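CdiA-CT toxin, Conserved domain protein (Yersinia pseudotuberculosis serotype O:3, PDB 4ZQU) is the toxic C-terminal domain of a CdiA contact-dependent inhibition protein, probably a nuclease of the PDDEXK class, and forms a complex with its immunity protein CdiI. Local coordinates at residues K86-A91 / Q114-T119. Residues are numbered along the deposited sequence; the frame is centred on the assembly and turned at random.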
loop_
_atom_site.group_PDB
_atom_site.type_symbol
_atom_site.label_atom_id
_atom_site.label_comp_id
_atom_site.label_asym_id
_atom_site.label_seq_id
_atom_site.Cartn_x
_atom_site.Cartn_y
_atom_site.Cartn_z
ATOM N N LYS A 86 7.582 8.128 -9.490
ATOM C CA LYS A 86 6.181 7.950 -9.841
ATOM C C LYS A 86 5.990 8.088 -11.344
ATOM O O LYS A 86 6.551 8.988 -11.968
ATOM C CB LYS A 86 5.306 8.963 -9.095
ATOM C CG LYS A 86 5.408 8.870 -7.579
ATOM C CD LYS A 86 4.640 9.984 -6.879
ATOM C CE LYS A 86 4.767 9.854 -5.366
ATOM N NZ LYS A 86 4.065 10.940 -4.629
ATOM N N GLU A 87 5.203 7.192 -11.926
ATOM C CA GLU A 87 4.983 7.213 -13.366
ATOM C C GLU A 87 3.574 6.797 -13.752
ATOM O O GLU A 87 3.019 5.848 -13.200
ATOM C CB GLU A 87 5.987 6.305 -14.073
ATOM C CG GLU A 87 5.802 6.252 -15.580
ATOM C CD GLU A 87 6.661 5.201 -16.238
ATOM O OE1 GLU A 87 7.116 4.279 -15.530
ATOM O OE2 GLU A 87 6.884 5.300 -17.462
ATOM N N VAL A 88 2.998 7.512 -14.711
ATOM C CA VAL A 88 1.734 7.099 -15.299
ATOM C C VAL A 88 1.969 6.565 -16.708
ATOM O O VAL A 88 2.464 7.282 -17.578
ATOM C CB VAL A 88 0.719 8.250 -15.353
ATOM C CG1 VAL A 88 -0.602 7.751 -15.914
ATOM C CG2 VAL A 88 0.521 8.852 -13.972
ATOM N N ARG A 89 1.627 5.298 -16.915
ATOM C CA ARG A 89 1.713 4.677 -18.232
ATOM C C ARG A 89 0.372 4.802 -18.945
ATOM O O ARG A 89 -0.582 4.088 -18.627
ATOM C CB ARG A 89 2.127 3.210 -18.114
ATOM C CG ARG A 89 3.557 3.001 -17.644
ATOM C CD ARG A 89 4.536 3.044 -18.804
ATOM N NE ARG A 89 4.298 1.965 -19.762
ATOM C CZ ARG A 89 4.800 0.737 -19.650
ATOM N NH1 ARG A 89 5.572 0.424 -18.617
ATOM N NH2 ARG A 89 4.528 -0.179 -20.571
ATOM N N LEU A 90 0.310 5.715 -19.910
ATOM C CA LEU A 90 -0.946 6.077 -20.556
ATOM C C LEU A 90 -1.093 5.480 -21.949
ATOM O O LEU A 90 -0.248 5.688 -22.818
ATOM C CB LEU A 90 -1.069 7.599 -20.637
ATOM C CG LEU A 90 -2.367 8.155 -21.222
ATOM C CD1 LEU A 90 -3.534 7.897 -20.279
ATOM C CD2 LEU A 90 -2.225 9.640 -21.517
ATOM N N ALA A 91 -2.179 4.744 -22.156
ATOM C CA ALA A 91 -2.511 4.224 -23.475
ATOM C C ALA A 91 -3.560 5.111 -24.140
ATOM O O ALA A 91 -4.589 5.420 -23.541
ATOM C CB ALA A 91 -3.004 2.792 -23.377
ATOM N N GLN A 114 4.667 18.221 -11.387
ATOM C CA GLN A 114 4.053 17.626 -10.203
ATOM C C GLN A 114 4.878 16.440 -9.716
ATOM O O GLN A 114 4.491 15.748 -8.775
ATOM C CB GLN A 114 2.619 17.181 -10.496
ATOM C CG GLN A 114 1.662 18.319 -10.768
ATOM C CD GLN A 114 1.663 19.349 -9.664
ATOM O OE1 GLN A 114 2.098 20.485 -9.858
ATOM N NE2 GLN A 114 1.184 18.957 -8.491
ATOM N N GLY A 115 6.014 16.208 -10.368
ATOM C CA GLY A 115 6.920 15.142 -9.983
ATOM C C GLY A 115 6.478 13.774 -10.465
ATOM O O GLY A 115 6.877 12.750 -9.904
ATOM N N VAL A 116 5.656 13.755 -11.510
ATOM C CA VAL A 116 5.121 12.509 -12.049
ATOM C C VAL A 116 5.434 12.364 -13.536
ATOM O O VAL A 116 5.099 13.235 -14.335
ATOM C CB VAL A 116 3.596 12.419 -11.844
ATOM C CG1 VAL A 116 3.058 11.113 -12.405
ATOM C CG2 VAL A 116 3.254 12.550 -10.371
ATOM N N LYS A 117 6.081 11.262 -13.903
ATOM C CA LYS A 117 6.395 11.009 -15.302
ATOM C C LYS A 117 5.202 10.398 -16.024
ATOM O O LYS A 117 4.773 9.297 -15.707
ATOM C CB LYS A 117 7.612 10.092 -15.430
ATOM C CG LYS A 117 7.953 9.736 -16.868
ATOM C CD LYS A 117 9.356 9.166 -16.992
ATOM C CE LYS A 117 9.494 7.851 -16.246
ATOM N NZ LYS A 117 10.861 7.279 -16.407
ATOM N N VAL A 118 4.662 11.126 -16.994
ATOM C CA VAL A 118 3.553 10.623 -17.792
ATOM C C VAL A 118 4.072 10.092 -19.122
ATOM O O VAL A 118 4.530 10.858 -19.971
ATOM C CB VAL A 118 2.493 11.712 -18.039
ATOM C CG1 VAL A 118 1.320 11.147 -18.829
ATOM C CG2 VAL A 118 2.020 12.294 -16.717
ATOM N N THR A 119 4.005 8.774 -19.288
ATOM C CA THR A 119 4.508 8.111 -20.485
ATOM C C THR A 119 3.361 7.635 -21.366
ATOM O O THR A 119 2.542 6.820 -20.944
ATOM C CB THR A 119 5.399 6.911 -20.126
ATOM O OG1 THR A 119 6.513 7.357 -19.340
ATOM C CG2 THR A 119 5.907 6.231 -21.385
HETATM O O HOH W 1 8.828 10.719 -10.625
HETATM O O HOH W 2 2.980 3.975 -21.591
#
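Lys86 and Gly115 meet first through a water, which accepts from Lys86 N and donates to Gly115 O where the preceding helix has ended in a Schellman motif. Direct pairing then begins, as Lys117 N gives its hydrogen to Lys86 O at 3.0 Å. Glu87, its CG anti to the backbone N (chi1 179°), sends an extended chain past the Lys117 carbonyl oxygen, with Glu87 CG 3.2 Å from Lys117 O, to Thr119. There Thr119 OG1 donates to the anti lone pair of Glu87 OE2 across 2.8 Å, while Lys117 NZ stays 4.6 Å from Glu87 OE2, too long for a salt bridge, though the opposite charges may still favour each other. Val88 faces the other way, resting its CG2 on Val116 CG1 at 3.7 Å. Its backbone is bonded twice: Val88 N to Lys117 O, and Val88 O from Thr119 N, both at 2.7 Å. The Arg89 side chain lies beside that of Thr119, pointing the same way, and a second water in the guanidinium plane links Arg89 NE to Thr119 O. That carbonyl also takes a nearly straight bond from Leu90 N (N-H...O 171°). The result is parallel pairing, the product of a beta-alpha-beta crossover through helix 98-113. Strand 85-92 lies between strands 33-39 and 117-122; Val88, Leu90, Val116 and Val118 pack against helix 53-66, whereas Arg89 touches Val7 of helix 3-9 on the face it shares with Glu87, Lys117 and Thr119.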